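PDB 2OQG: possible transcriptional regulator, ArsR family protein from Rhodococcus sp., which probably binds DNA as a winged helix-turn-helix transcriptional regulator of the ArsR family. Local coordinates for residues A17-L27 with H54-V64. Residues are numbered along the deposited sequence; the frame is centred on the assembly and turned at random. Where two conformers were deposited one is given.
Sequences ALSDETRWEIL and HLNALQACGLV
Leu58 projects from helix 48-60 as a knob into a hole lined by Ala17, Arg23, Ile26 and Leu27. Its CD1 branch meets Ile26 CG2 at 3.9 Å, while CD2 lies 4.0 Å from Ala17 CB. Around this knob the packing is close and apolar: Leu27 CD2 touches Val64 CG2 at 3.6 Å, and Leu63 CD1 reaches Leu18 CD2 at 3.7 Å. Leu63 and Val64 are brought there by a Schellman motif at Gly62, which ends the helix and turns the chain into the first strand of the wing. Leu18 and Leu27 also pack on Phe15 and Trp96 of the second subunit, respectively, so the core continues into that interface.

The partly exposed side is more polar, though Ile26 CD1 and Thr22 CG2 still touch His54. Arg23 NH1, in the imidazole plane, donates to His54 ND1 (3.1 Å) with a bent N-H...N angle of 148°. A bend at chi3 (-73°) folds the arginine back, letting NE bond a lone pair of Ala17 O at 2.8 Å; NH2 binds Ala16 O. A leucine in place of Arg23 would probably leave His54 ND1 and Ala17 O without these donors, and Ala16 O with one fewer. Since ND1 accepts, any ring proton of a neutral His54 should sit on NE2; the arginine's charge probably disfavours a second one, which nearby Asp20 may partly offset. Arg23 thus couples helices 5-17, 21-32 and 48-60 through directional bonds beside the apolar core.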
ATOM      1  N   ALA A  17       1.023  24.276  -6.618  1.00 12.14           N
ATOM      2  CA  ALA A  17       1.827  23.062  -6.534  1.00 11.78           C
ATOM      3  C   ALA A  17       2.472  22.787  -7.899  1.00 11.56           C
ATOM      4  O   ALA A  17       3.648  22.439  -7.971  1.00 13.67           O
ATOM      5  CB  ALA A  17       1.000  21.898  -6.054  1.00 12.16           C
ATOM      6  N   LEU A  18       1.688  22.997  -8.961  1.00 10.23           N
ATOM      7  CA  LEU A  18       2.113  22.640 -10.324  1.00  9.46           C
ATOM      8  C   LEU A  18       2.960  23.793 -10.970  1.00 10.92           C
ATOM      9  O   LEU A  18       3.330  23.710 -12.130  1.00 11.88           O
ATOM     10  CB  LEU A  18       0.868  22.378 -11.162  1.00  9.53           C
ATOM     11  CG  LEU A  18       0.042  21.165 -10.730  1.00  8.81           C
ATOM     12  CD1 LEU A  18      -1.072  20.837 -11.750  1.00 11.68           C
ATOM     13  CD2 LEU A  18       0.942  19.927 -10.551  1.00 10.73           C
ATOM     14  N   SER A  19       3.236  24.865 -10.221  0.50 10.80           N
ATOM     15  CA  SER A  19       3.944  25.990 -10.798  0.50 12.42           C
ATOM     16  C   SER A  19       5.461  25.825 -10.670  0.50 13.11           C
ATOM     17  O   SER A  19       6.216  26.713 -11.100  0.50 13.32           O
ATOM     18  CB  SER A  19       3.561  27.265 -10.065  0.50 12.49           C
ATOM     19  OG  SER A  19       4.121  27.274  -8.756  0.50 12.08           O
ATOM     20  N   ASP A  20       5.883  24.686 -10.108  1.00 13.66           N
ATOM     21  CA  ASP A  20       7.301  24.427  -9.807  1.00 16.22           C
ATOM     22  C   ASP A  20       7.826  23.216 -10.536  1.00 15.99           C
ATOM     23  O   ASP A  20       7.285  22.148 -10.368  1.00 16.26           O
ATOM     24  CB  ASP A  20       7.428  24.194  -8.323  1.00 17.88           C
ATOM     25  CG  ASP A  20       8.853  24.015  -7.895  1.00 23.00           C
ATOM     26  OD1 ASP A  20       9.548  25.020  -7.748  1.00 30.79           O
ATOM     27  OD2 ASP A  20       9.274  22.855  -7.712  1.00 30.55           O
ATOM     28  N   GLU A  21       8.891  23.400 -11.328  0.50 16.41           N
ATOM     29  CA  GLU A  21       9.481  22.314 -12.108  0.50 17.13           C
ATOM     30  C   GLU A  21       9.946  21.161 -11.221  0.50 16.47           C
ATOM     31  O   GLU A  21       9.752  20.000 -11.547  0.50 16.02           O
ATOM     32  CB  GLU A  21      10.655  22.825 -12.922  0.50 18.66           C
ATOM     33  CG  GLU A  21      11.035  21.875 -14.024  0.50 20.34           C
ATOM     34  CD  GLU A  21      12.027  22.462 -14.983  0.50 24.73           C
ATOM     35  OE1 GLU A  21      12.562  23.564 -14.701  0.50 25.29           O
ATOM     36  OE2 GLU A  21      12.271  21.812 -16.022  0.50 27.54           O
ATOM     37  N   THR A  22      10.519  21.489 -10.068  1.00 16.62           N
ATOM     38  CA  THR A  22      10.949  20.439  -9.126  1.00 16.35           C
ATOM     39  C   THR A  22       9.763  19.556  -8.668  1.00 15.39           C
ATOM     40  O   THR A  22       9.888  18.365  -8.552  1.00 14.36           O
ATOM     41  CB  THR A  22      11.611  21.053  -7.910  1.00 17.76           C
ATOM     42  OG1 THR A  22      12.719  21.865  -8.340  1.00 20.75           O
ATOM     43  CG2 THR A  22      12.082  19.964  -6.876  1.00 18.44           C
ATOM     44  N   ARG A  23       8.606  20.163  -8.389  1.00 14.27           N
ATOM     45  CA  ARG A  23       7.428  19.364  -8.016  1.00 12.07           C
ATOM     46  C   ARG A  23       6.996  18.474  -9.180  1.00 11.43           C
ATOM     47  O   ARG A  23       6.562  17.375  -8.932  1.00 11.74           O
ATOM     48  CB  ARG A  23       6.306  20.242  -7.449  1.00 13.08           C
ATOM     49  CG  ARG A  23       6.706  20.678  -6.024  1.00 13.48           C
ATOM     50  CD  ARG A  23       5.565  21.275  -5.267  1.00 14.83           C
ATOM     51  NE  ARG A  23       5.204  22.597  -5.707  1.00 17.19           N
ATOM     52  CZ  ARG A  23       5.692  23.727  -5.186  1.00 19.47           C
ATOM     53  NH1 ARG A  23       6.605  23.676  -4.211  1.00 19.45           N
ATOM     54  NH2 ARG A  23       5.260  24.909  -5.630  1.00 19.05           N
ATOM     55  N   TRP A  24       7.110  18.943 -10.441  1.00 11.55           N
ATOM     56  CA  TRP A  24       6.804  18.067 -11.590  1.00 12.79           C
ATOM     57  C   TRP A  24       7.762  16.886 -11.661  1.00 13.61           C
ATOM     58  O   TRP A  24       7.359  15.776 -12.018  1.00 14.75           O
ATOM     59  CB  TRP A  24       6.829  18.841 -12.910  1.00 13.07           C
ATOM     60  CG  TRP A  24       5.498  19.569 -13.168  1.00 12.77           C
ATOM     61  CD1 TRP A  24       5.255  20.926 -13.085  1.00 13.09           C
ATOM     62  CD2 TRP A  24       4.249  18.957 -13.525  1.00 12.05           C
ATOM     63  NE1 TRP A  24       3.936  21.187 -13.358  1.00 12.63           N
ATOM     64  CE2 TRP A  24       3.295  20.006 -13.672  1.00 14.22           C
ATOM     65  CE3 TRP A  24       3.843  17.636 -13.714  1.00 14.20           C
ATOM     66  CZ2 TRP A  24       1.945  19.758 -13.977  1.00 14.49           C
ATOM     67  CZ3 TRP A  24       2.524  17.383 -14.064  1.00 13.78           C
ATOM     68  CH2 TRP A  24       1.584  18.446 -14.204  1.00 14.69           C
ATOM     69  N   GLU A  25       9.025  17.146 -11.340  0.50 14.88           N
ATOM     70  CA  GLU A  25      10.076  16.100 -11.303  0.50 15.39           C
ATOM     71  C   GLU A  25       9.697  15.034 -10.265  0.50 15.34           C
ATOM     72  O   GLU A  25       9.850  13.829 -10.507  0.50 16.19           O
ATOM     73  CB  GLU A  25      11.465  16.678 -10.949  0.50 16.69           C
ATOM     74  CG  GLU A  25      11.841  18.015 -11.611  0.50 20.34           C
ATOM     75  CD  GLU A  25      12.184  17.886 -13.085  0.50 24.71           C
ATOM     76  OE1 GLU A  25      12.541  16.771 -13.526  0.50 28.15           O
ATOM     77  OE2 GLU A  25      12.111  18.908 -13.811  0.50 26.70           O
ATOM     78  N   ILE A  26       9.214  15.484  -9.103  1.00 14.70           N
ATOM     79  CA  ILE A  26       8.780  14.565  -8.039  1.00 14.08           C
ATOM     80  C   ILE A  26       7.542  13.800  -8.475  1.00 13.61           C
ATOM     81  O   ILE A  26       7.467  12.573  -8.315  1.00 13.92           O
ATOM     82  CB  ILE A  26       8.554  15.339  -6.697  1.00 14.15           C
ATOM     83  CG1 ILE A  26       9.878  15.910  -6.149  1.00 14.68           C
ATOM     84  CG2 ILE A  26       7.726  14.510  -5.670  1.00 14.89           C
ATOM     85  CD1 ILE A  26       9.683  16.858  -4.991  1.00 17.53           C
ATOM     86  N   LEU A  27       6.570  14.521  -9.028  1.00 12.11           N
ATOM     87  CA  LEU A  27       5.319  13.887  -9.435  1.00 12.22           C
ATOM     88  C   LEU A  27       5.597  12.808 -10.475  1.00 12.95           C
ATOM     89  O   LEU A  27       5.003  11.728 -10.422  1.00 15.19           O
ATOM     90  CB  LEU A  27       4.316  14.915 -10.028  1.00 12.56           C
ATOM     91  CG  LEU A  27       3.655  15.727  -8.911  1.00 13.42           C
ATOM     92  CD1 LEU A  27       2.841  16.893  -9.515  1.00 15.97           C
ATOM     93  CD2 LEU A  27       2.676  14.909  -8.021  1.00 12.08           C
ATOM     94  N   HIS A  54       7.992  19.767  -0.149  1.00 14.26           N
ATOM     95  CA  HIS A  54       7.288  19.560  -1.433  1.00 13.70           C
ATOM     96  C   HIS A  54       6.238  18.453  -1.253  1.00 12.39           C
ATOM     97  O   HIS A  54       5.114  18.612  -1.761  1.00 11.96           O
ATOM     98  CB  HIS A  54       8.264  19.156  -2.508  1.00 14.71           C
ATOM     99  CG  HIS A  54       9.115  20.272  -3.034  1.00 14.92           C
ATOM    100  ND1 HIS A  54       8.607  21.494  -3.422  1.00 16.89           N
ATOM    101  CD2 HIS A  54      10.457  20.342  -3.242  1.00 18.55           C
ATOM    102  CE1 HIS A  54       9.593  22.269  -3.848  1.00 20.01           C
ATOM    103  NE2 HIS A  54      10.725  21.589  -3.751  1.00 20.30           N
ATOM    104  N   LEU A  55       6.613  17.339  -0.615  1.00 11.43           N
ATOM    105  CA  LEU A  55       5.664  16.227  -0.430  1.00 11.37           C
ATOM    106  C   LEU A  55       4.452  16.659   0.383  1.00 12.33           C
ATOM    107  O   LEU A  55       3.316  16.306   0.068  1.00 11.59           O
ATOM    108  CB  LEU A  55       6.295  15.022   0.187  1.00 13.71           C
ATOM    109  CG  LEU A  55       7.264  14.296  -0.723  1.00 10.61           C
ATOM    110  CD1 LEU A  55       8.058  13.312   0.146  1.00 14.34           C
ATOM    111  CD2 LEU A  55       6.537  13.588  -1.945  1.00 10.18           C
ATOM    112  N   ASN A  56       4.696  17.448   1.426  1.00 12.07           N
ATOM    113  CA  ASN A  56       3.576  17.903   2.287  1.00 12.34           C
ATOM    114  C   ASN A  56       2.637  18.764   1.453  1.00 11.30           C
ATOM    115  O   ASN A  56       1.389  18.635   1.568  1.00 13.68           O
ATOM    116  CB  ASN A  56       4.109  18.677   3.520  1.00 13.56           C
ATOM    117  CG  ASN A  56       4.835  17.766   4.480  1.00 17.07           C
ATOM    118  OD1 ASN A  56       4.703  16.547   4.383  1.00 20.34           O
ATOM    119  ND2 ASN A  56       5.629  18.343   5.413  1.00 21.16           N
ATOM    120  N   ALA A  57       3.217  19.634   0.624  1.00 12.17           N
ATOM    121  CA  ALA A  57       2.394  20.545  -0.209  1.00 12.79           C
ATOM    122  C   ALA A  57       1.602  19.715  -1.201  1.00 12.00           C
ATOM    123  O   ALA A  57       0.367  19.945  -1.389  1.00 12.65           O
ATOM    124  CB  ALA A  57       3.253  21.549  -0.928  1.00 13.28           C
ATOM    125  N   LEU A  58       2.288  18.747  -1.827  1.00 10.88           N
ATOM    126  CA  LEU A  58       1.582  17.860  -2.784  1.00 10.14           C
ATOM    127  C   LEU A  58       0.475  17.020  -2.128  1.00  9.59           C
ATOM    128  O   LEU A  58      -0.613  16.814  -2.741  1.00  9.65           O
ATOM    129  CB  LEU A  58       2.573  16.961  -3.534  1.00 10.15           C
ATOM    130  CG  LEU A  58       3.542  17.711  -4.427  1.00 11.13           C
ATOM    131  CD1 LEU A  58       4.652  16.750  -4.902  1.00 10.97           C
ATOM    132  CD2 LEU A  58       2.787  18.352  -5.652  1.00 11.31           C
ATOM    133  N   GLN A  59       0.700  16.505  -0.921  1.00  9.99           N
ATOM    134  CA  GLN A  59      -0.360  15.736  -0.255  1.00  9.76           C
ATOM    135  C   GLN A  59      -1.513  16.636   0.150  1.00 10.78           C
ATOM    136  O   GLN A  59      -2.694  16.231   0.066  1.00 13.05           O
ATOM    137  CB  GLN A  59       0.196  15.023   0.987  1.00 11.37           C
ATOM    138  CG  GLN A  59       1.278  14.049   0.684  1.00 10.04           C
ATOM    139  CD  GLN A  59       1.855  13.426   1.950  1.00 14.30           C
ATOM    140  OE1 GLN A  59       1.333  12.463   2.491  1.00 15.01           O
ATOM    141  NE2 GLN A  59       2.900  14.029   2.444  1.00 15.84           N
ATOM    142  N   ALA A  60      -1.188  17.866   0.572  1.00 11.27           N
ATOM    143  CA  ALA A  60      -2.234  18.752   1.085  1.00 12.65           C
ATOM    144  C   ALA A  60      -3.222  19.138   0.010  1.00 13.17           C
ATOM    145  O   ALA A  60      -4.346  19.485   0.318  1.00 16.43           O
ATOM    146  CB  ALA A  60      -1.616  20.052   1.731  1.00 12.95           C
ATOM    147  N   CYS A  61      -2.786  19.176  -1.243  1.00 12.00           N
ATOM    148  CA  CYS A  61      -3.705  19.591  -2.304  1.00 13.35           C
ATOM    149  C   CYS A  61      -4.180  18.366  -3.082  1.00 12.87           C
ATOM    150  O   CYS A  61      -4.898  18.513  -4.080  1.00 15.14           O
ATOM    151  CB  CYS A  61      -3.021  20.634  -3.198  1.00 14.86           C
ATOM    152  SG  CYS A  61      -1.771  19.930  -4.196  1.00 17.52           S
ATOM    153  N   GLY A  62      -3.841  17.167  -2.604  1.00 10.90           N
ATOM    154  CA  GLY A  62      -4.403  15.937  -3.160  1.00 11.47           C
ATOM    155  C   GLY A  62      -3.675  15.334  -4.346  1.00 10.86           C
ATOM    156  O   GLY A  62      -4.160  14.368  -4.964  1.00 12.95           O
ATOM    157  N   LEU A  63      -2.498  15.854  -4.663  1.00 10.06           N
ATOM    158  CA  LEU A  63      -1.750  15.335  -5.828  1.00  7.57           C
ATOM    159  C   LEU A  63      -0.916  14.101  -5.530  1.00  8.68           C
ATOM    160  O   LEU A  63      -0.475  13.353  -6.448  1.00 11.38           O
ATOM    161  CB  LEU A  63      -0.819  16.434  -6.374  1.00  7.64           C
ATOM    162  CG  LEU A  63      -1.579  17.533  -7.131  1.00  9.58           C
ATOM    163  CD1 LEU A  63      -0.676  18.706  -7.408  1.00 14.70           C
ATOM    164  CD2 LEU A  63      -2.063  16.961  -8.472  1.00 12.36           C
ATOM    165  N   VAL A  64      -0.663  13.902  -4.238  1.00  8.81           N
ATOM    166  CA  VAL A  64       0.145  12.760  -3.723  1.00  9.45           C
ATOM    167  C   VAL A  64      -0.528  12.167  -2.520  1.00  9.07           C
ATOM    168  O   VAL A  64      -1.154  12.908  -1.696  1.00  9.71           O
ATOM    169  CB  VAL A  64       1.616  13.233  -3.364  1.00  8.63           C
ATOM    170  CG1 VAL A  64       2.348  12.244  -2.537  1.00  9.61           C
ATOM    171  CG2 VAL A  64       2.344  13.617  -4.644  1.00  9.35           C
TER